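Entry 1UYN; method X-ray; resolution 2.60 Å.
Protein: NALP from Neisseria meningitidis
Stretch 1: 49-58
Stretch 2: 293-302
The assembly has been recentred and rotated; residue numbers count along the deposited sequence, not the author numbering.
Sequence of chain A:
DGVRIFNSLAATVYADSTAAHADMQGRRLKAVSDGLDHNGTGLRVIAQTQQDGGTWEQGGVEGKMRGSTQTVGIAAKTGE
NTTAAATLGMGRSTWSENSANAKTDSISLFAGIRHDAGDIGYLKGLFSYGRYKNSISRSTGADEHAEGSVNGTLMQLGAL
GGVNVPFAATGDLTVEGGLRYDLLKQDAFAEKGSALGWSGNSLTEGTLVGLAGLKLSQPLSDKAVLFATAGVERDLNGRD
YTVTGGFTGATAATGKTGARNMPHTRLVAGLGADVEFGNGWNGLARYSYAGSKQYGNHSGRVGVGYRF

Stretch 1 49-58: TQQDGGTWEQ
Stretch 2, residues 293-302: KQYGNHSGRV

Residues 49-58 and 293-302 of NALP, at least 237 residues apart in sequence where they touch, pair as antiparallel strands (171° between N-to-C directions), burying 756 Å² in total. Both backbones are extended, and the register sets Thr49 against Val302, Asp52 against Ser299, Gly53 against His298, Thr55 against Gly296 and Trp56 against Tyr295. Within these residues the ladder runs from Thr49 N to Val302 O (2.9 Å) and Val302 N to Thr49 O (3.0 Å). Gly300 N reaches Gln51 O at 2.8 Å, while the return bond, Gln51 N to Gly300 O (3.3 Å), is weak. Further along come His298 N to Gly53 O (2.8 Å), Thr55 N to Gly296 O (3.1 Å) and Gly296 N to Thr55 O (3.3 Å); Glu57 N to Gln294 O (3.1 Å) extends the bonding past Tyr295. Gln294 adopts a left-handed backbone (phi/psi 63/22) just before the strand.

Asp52, Asn297, Ser299, Trp56 and Tyr295 project from one face. Asp52 (chi1 m, -85°; chi2 -64°) directs its carboxylate across the pair, where OD1 accepts from Ser299 OG (3.0 Å) and Asn297 ND2 (3.1 Å); Ser299 (chi1 t, -155°) and Asn297 (t, -167°; chi2 73°) aim their donors at this one oxygen. Trp56 (t, -164°; chi2 -4°) and Tyr295 (t, 177°; chi2 -73°) meet edge-to-face: the tyrosine edge points at the indole face, planes at 83°, Trp56 CD2 3.5 Å from Tyr295 CD2.

On the other face, His298 (m, -52°; chi2 75°) turns its ring edge back to the partner strand, so ND1 donates to Gly53 O (3.0 Å), which also accepts from the backbone N of His298. On the Asp52 side, Gly54 lies close to Asn297, CA to CA 4.0 Å; an ideal CB on Gly54 would fall 2.2 Å from Gly296 O, a clash that the missing side chain avoids.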

ATOM      1  N   THR A  49       7.316  -7.797   6.956  1.00 27.52           N
ATOM      2  CA  THR A  49       6.177  -8.435   6.291  1.00 28.01           C
ATOM      3  C   THR A  49       4.844  -7.719   6.538  1.00 27.75           C
ATOM      4  O   THR A  49       4.410  -7.579   7.678  1.00 26.68           O
ATOM      5  CB  THR A  49       6.048  -9.855   6.797  1.00 28.13           C
ATOM      6  OG1 THR A  49       7.269 -10.529   6.532  1.00 28.86           O
ATOM      7  CG2 THR A  49       5.005 -10.634   5.983  1.00 27.59           C
ATOM      8  N   GLN A  50       4.182  -7.298   5.468  1.00 28.28           N
ATOM      9  CA  GLN A  50       2.830  -6.752   5.578  1.00 28.86           C
ATOM     10  C   GLN A  50       1.860  -7.794   5.026  1.00 28.48           C
ATOM     11  O   GLN A  50       2.027  -8.191   3.908  1.00 28.93           O
ATOM     12  CB  GLN A  50       2.742  -5.429   4.820  1.00 28.89           C
ATOM     13  CG  GLN A  50       1.330  -4.927   4.516  1.00 31.70           C
ATOM     14  CD  GLN A  50       1.328  -3.696   3.560  1.00 36.05           C
ATOM     15  OE1 GLN A  50       0.689  -3.723   2.487  1.00 39.56           O
ATOM     16  NE2 GLN A  50       2.026  -2.625   3.959  1.00 37.49           N
ATOM     17  N   GLN A  51       0.907  -8.279   5.828  1.00 28.64           N
ATOM     18  CA  GLN A  51      -0.232  -9.102   5.342  1.00 28.91           C
ATOM     19  C   GLN A  51      -1.531  -8.272   5.195  1.00 27.73           C
ATOM     20  O   GLN A  51      -1.816  -7.408   5.998  1.00 27.09           O
ATOM     21  CB  GLN A  51      -0.518 -10.304   6.255  1.00 29.14           C
ATOM     22  CG  GLN A  51       0.688 -11.201   6.584  1.00 33.11           C
ATOM     23  CD  GLN A  51       1.311 -11.888   5.343  1.00 38.62           C
ATOM     24  OE1 GLN A  51       2.488 -12.260   5.360  1.00 41.87           O
ATOM     25  NE2 GLN A  51       0.519 -12.073   4.292  1.00 39.68           N
ATOM     26  N   ASP A  52      -2.315  -8.579   4.169  1.00 27.41           N
ATOM     27  CA  ASP A  52      -3.535  -7.854   3.793  1.00 26.71           C
ATOM     28  C   ASP A  52      -4.653  -8.846   3.609  1.00 25.99           C
ATOM     29  O   ASP A  52      -4.409  -9.957   3.158  1.00 25.99           O
ATOM     30  CB  ASP A  52      -3.322  -7.119   2.482  1.00 26.59           C
ATOM     31  CG  ASP A  52      -2.679  -5.785   2.668  1.00 28.82           C
ATOM     32  OD1 ASP A  52      -3.321  -4.923   3.319  1.00 34.44           O
ATOM     33  OD2 ASP A  52      -1.541  -5.485   2.216  1.00 32.13           O
ATOM     34  N   GLY A  53      -5.884  -8.452   3.916  1.00 25.69           N
ATOM     35  CA  GLY A  53      -6.992  -9.391   3.874  1.00 25.57           C
ATOM     36  C   GLY A  53      -8.331  -8.712   3.962  1.00 25.67           C
ATOM     37  O   GLY A  53      -8.718  -8.257   5.010  1.00 26.31           O
ATOM     38  N   GLY A  54      -9.050  -8.643   2.859  1.00 25.77           N
ATOM     39  CA  GLY A  54     -10.368  -8.047   2.871  1.00 25.53           C
ATOM     40  C   GLY A  54     -11.356  -8.640   1.892  1.00 25.58           C
ATOM     41  O   GLY A  54     -11.080  -9.624   1.202  1.00 25.48           O
ATOM     42  N   THR A  55     -12.532  -8.027   1.887  1.00 25.90           N
ATOM     43  CA  THR A  55     -13.567  -8.263   0.896  1.00 26.46           C
ATOM     44  C   THR A  55     -13.881  -6.922   0.212  1.00 26.86           C
ATOM     45  O   THR A  55     -13.647  -5.850   0.788  1.00 26.13           O
ATOM     46  CB  THR A  55     -14.823  -8.845   1.564  1.00 26.46           C
ATOM     47  OG1 THR A  55     -15.136  -8.085   2.728  1.00 27.37           O
ATOM     48  CG2 THR A  55     -14.570 -10.231   2.114  1.00 26.58           C
ATOM     49  N   TRP A  56     -14.409  -6.975  -1.013  1.00 27.24           N
ATOM     50  CA  TRP A  56     -14.656  -5.754  -1.768  1.00 27.88           C
ATOM     51  C   TRP A  56     -15.704  -5.997  -2.843  1.00 28.79           C
ATOM     52  O   TRP A  56     -15.497  -6.806  -3.730  1.00 29.44           O
ATOM     53  CB  TRP A  56     -13.323  -5.299  -2.367  1.00 27.47           C
ATOM     54  CG  TRP A  56     -13.211  -3.869  -2.898  1.00 27.83           C
ATOM     55  CD1 TRP A  56     -14.202  -2.912  -2.986  1.00 28.89           C
ATOM     56  CD2 TRP A  56     -12.014  -3.245  -3.432  1.00 25.97           C
ATOM     57  NE1 TRP A  56     -13.693  -1.753  -3.537  1.00 27.63           N
ATOM     58  CE2 TRP A  56     -12.364  -1.926  -3.828  1.00 24.80           C
ATOM     59  CE3 TRP A  56     -10.682  -3.675  -3.615  1.00 23.71           C
ATOM     60  CZ2 TRP A  56     -11.441  -1.032  -4.390  1.00 25.36           C
ATOM     61  CZ3 TRP A  56      -9.753  -2.779  -4.196  1.00 24.62           C
ATOM     62  CH2 TRP A  56     -10.141  -1.476  -4.574  1.00 25.12           C
ATOM     63  N   GLU A  57     -16.843  -5.322  -2.756  1.00 29.83           N
ATOM     64  CA  GLU A  57     -17.750  -5.218  -3.896  1.00 30.93           C
ATOM     65  C   GLU A  57     -17.310  -4.098  -4.856  1.00 31.03           C
ATOM     66  O   GLU A  57     -17.368  -2.919  -4.510  1.00 31.44           O
ATOM     67  CB  GLU A  57     -19.175  -4.939  -3.437  1.00 31.55           C
ATOM     68  CG  GLU A  57     -20.215  -5.137  -4.537  1.00 34.06           C
ATOM     69  CD  GLU A  57     -20.810  -6.517  -4.500  1.00 38.81           C
ATOM     70  OE1 GLU A  57     -20.333  -7.308  -3.644  1.00 41.18           O
ATOM     71  OE2 GLU A  57     -21.748  -6.819  -5.304  1.00 41.42           O
ATOM     72  N   GLN A  58     -16.895  -4.474  -6.059  1.00 31.37           N
ATOM     73  CA  GLN A  58     -16.427  -3.530  -7.059  1.00 32.28           C
ATOM     74  C   GLN A  58     -17.409  -3.489  -8.208  1.00 33.21           C
ATOM     75  O   GLN A  58     -17.200  -4.140  -9.249  1.00 33.86           O
ATOM     76  CB  GLN A  58     -15.055  -3.946  -7.598  1.00 32.74           C
ATOM     77  CG  GLN A  58     -13.920  -3.828  -6.600  1.00 32.65           C
ATOM     78  CD  GLN A  58     -12.572  -3.841  -7.269  1.00 33.58           C
ATOM     79  OE1 GLN A  58     -12.265  -2.923  -8.041  1.00 32.12           O
ATOM     80  NE2 GLN A  58     -11.743  -4.870  -6.964  1.00 33.42           N
ATOM     81  N   LYS A 293     -18.525   1.648   2.735  1.00 27.79           N
ATOM     82  CA  LYS A 293     -19.613   0.781   2.300  1.00 28.25           C
ATOM     83  C   LYS A 293     -19.000  -0.073   1.201  1.00 28.41           C
ATOM     84  O   LYS A 293     -18.245   0.420   0.350  1.00 28.40           O
ATOM     85  CB  LYS A 293     -20.845   1.571   1.816  1.00 28.91           C
ATOM     86  CG  LYS A 293     -20.749   2.179   0.396  1.00 30.57           C
ATOM     87  CD  LYS A 293     -22.147   2.549  -0.138  1.00 33.71           C
ATOM     88  CE  LYS A 293     -22.763   1.465  -1.065  1.00 33.94           C
ATOM     89  NZ  LYS A 293     -24.267   1.504  -1.007  1.00 34.04           N
ATOM     90  N   GLN A 294     -19.271  -1.371   1.303  1.00 28.48           N
ATOM     91  CA  GLN A 294     -18.802  -2.391   0.371  1.00 28.25           C
ATOM     92  C   GLN A 294     -17.297  -2.538   0.314  1.00 27.08           C
ATOM     93  O   GLN A 294     -16.742  -3.061  -0.659  1.00 27.86           O
ATOM     94  CB  GLN A 294     -19.386  -2.129  -1.018  1.00 28.86           C
ATOM     95  CG  GLN A 294     -20.826  -2.664  -1.188  1.00 30.79           C
ATOM     96  CD  GLN A 294     -21.293  -2.503  -2.623  1.00 33.49           C
ATOM     97  OE1 GLN A 294     -21.992  -3.375  -3.174  1.00 35.92           O
ATOM     98  NE2 GLN A 294     -20.869  -1.401  -3.252  1.00 34.05           N
ATOM     99  N   TYR A 295     -16.610  -2.104   1.354  1.00 25.49           N
ATOM    100  CA  TYR A 295     -15.160  -2.321   1.388  1.00 24.26           C
ATOM    101  C   TYR A 295     -14.732  -2.534   2.818  1.00 23.14           C
ATOM    102  O   TYR A 295     -15.208  -1.878   3.719  1.00 23.55           O
ATOM    103  CB  TYR A 295     -14.380  -1.173   0.689  1.00 24.02           C
ATOM    104  CG  TYR A 295     -12.869  -1.295   0.755  1.00 22.22           C
ATOM    105  CD1 TYR A 295     -12.187  -1.060   1.948  1.00 20.28           C
ATOM    106  CD2 TYR A 295     -12.125  -1.645  -0.357  1.00 21.11           C
ATOM    107  CE1 TYR A 295     -10.847  -1.164   2.032  1.00 18.50           C
ATOM    108  CE2 TYR A 295     -10.729  -1.779  -0.285  1.00 18.88           C
ATOM    109  CZ  TYR A 295     -10.107  -1.530   0.921  1.00 18.58           C
ATOM    110  OH  TYR A 295      -8.748  -1.635   1.066  1.00 13.75           O
ATOM    111  N   GLY A 296     -13.840  -3.487   3.012  1.00 22.35           N
ATOM    112  CA  GLY A 296     -13.247  -3.737   4.311  1.00 21.61           C
ATOM    113  C   GLY A 296     -11.946  -4.476   4.140  1.00 20.91           C
ATOM    114  O   GLY A 296     -11.914  -5.487   3.485  1.00 20.67           O
ATOM    115  N   ASN A 297     -10.877  -3.980   4.737  1.00 20.78           N
ATOM    116  CA  ASN A 297      -9.566  -4.585   4.607  1.00 20.23           C
ATOM    117  C   ASN A 297      -8.856  -4.621   5.920  1.00 19.66           C
ATOM    118  O   ASN A 297      -8.738  -3.614   6.542  1.00 20.40           O
ATOM    119  CB  ASN A 297      -8.713  -3.785   3.617  1.00 20.09           C
ATOM    120  CG  ASN A 297      -7.454  -4.537   3.206  1.00 20.99           C
ATOM    121  OD1 ASN A 297      -7.525  -5.528   2.428  1.00 24.60           O
ATOM    122  ND2 ASN A 297      -6.298  -4.109   3.740  1.00 17.76           N
ATOM    123  N   HIS A 298      -8.367  -5.778   6.330  1.00 19.78           N
ATOM    124  CA  HIS A 298      -7.430  -5.892   7.461  1.00 19.72           C
ATOM    125  C   HIS A 298      -6.010  -5.789   6.921  1.00 19.72           C
ATOM    126  O   HIS A 298      -5.646  -6.516   6.053  1.00 18.03           O
ATOM    127  CB  HIS A 298      -7.590  -7.238   8.190  1.00 19.43           C
ATOM    128  CG  HIS A 298      -8.987  -7.539   8.599  1.00 19.40           C
ATOM    129  ND1 HIS A 298      -9.950  -7.930   7.698  1.00 21.83           N
ATOM    130  CD2 HIS A 298      -9.591  -7.517   9.809  1.00 21.32           C
ATOM    131  CE1 HIS A 298     -11.093  -8.125   8.331  1.00 23.25           C
ATOM    132  NE2 HIS A 298     -10.900  -7.888   9.615  1.00 23.32           N
ATOM    133  N   SER A 299      -5.221  -4.858   7.436  1.00 22.09           N
ATOM    134  CA  SER A 299      -3.775  -4.728   7.123  1.00 23.18           C
ATOM    135  C   SER A 299      -2.962  -4.931   8.387  1.00 23.62           C
ATOM    136  O   SER A 299      -3.260  -4.347   9.424  1.00 23.76           O
ATOM    137  CB  SER A 299      -3.460  -3.348   6.549  1.00 23.29           C
ATOM    138  OG  SER A 299      -2.295  -3.420   5.747  1.00 26.02           O
ATOM    139  N   GLY A 300      -1.958  -5.792   8.314  1.00 25.03           N
ATOM    140  CA  GLY A 300      -1.078  -6.086   9.455  1.00 25.88           C
ATOM    141  C   GLY A 300       0.370  -5.866   9.064  1.00 26.00           C
ATOM    142  O   GLY A 300       0.659  -5.745   7.907  1.00 27.01           O
ATOM    143  N   ARG A 301       1.293  -5.846  10.000  1.00 26.45           N
ATOM    144  CA  ARG A 301       2.698  -5.564   9.651  1.00 26.46           C
ATOM    145  C   ARG A 301       3.625  -5.880  10.817  1.00 26.04           C
ATOM    146  O   ARG A 301       3.351  -5.455  11.931  1.00 25.90           O
ATOM    147  CB  ARG A 301       2.871  -4.100   9.282  1.00 26.18           C
ATOM    148  CG  ARG A 301       3.685  -3.892   8.079  1.00 28.24           C
ATOM    149  CD  ARG A 301       4.402  -2.583   8.053  1.00 31.72           C
ATOM    150  NE  ARG A 301       3.464  -1.465   7.979  1.00 34.20           N
ATOM    151  CZ  ARG A 301       3.659  -0.240   8.494  1.00 35.81           C
ATOM    152  NH1 ARG A 301       4.776   0.088   9.150  1.00 35.15           N
ATOM    153  NH2 ARG A 301       2.708   0.681   8.331  1.00 37.93           N
ATOM    154  N   VAL A 302       4.686  -6.641  10.557  1.00 25.40           N
ATOM    155  CA  VAL A 302       5.709  -6.928  11.549  1.00 25.46           C
ATOM    156  C   VAL A 302       7.042  -6.581  10.905  1.00 24.87           C
ATOM    157  O   VAL A 302       7.314  -6.996   9.790  1.00 24.56           O
ATOM    158  CB  VAL A 302       5.701  -8.403  12.026  1.00 25.86           C
ATOM    159  CG1 VAL A 302       6.790  -8.630  13.091  1.00 26.21           C
ATOM    160  CG2 VAL A 302       4.358  -8.773  12.618  1.00 26.65           C
TER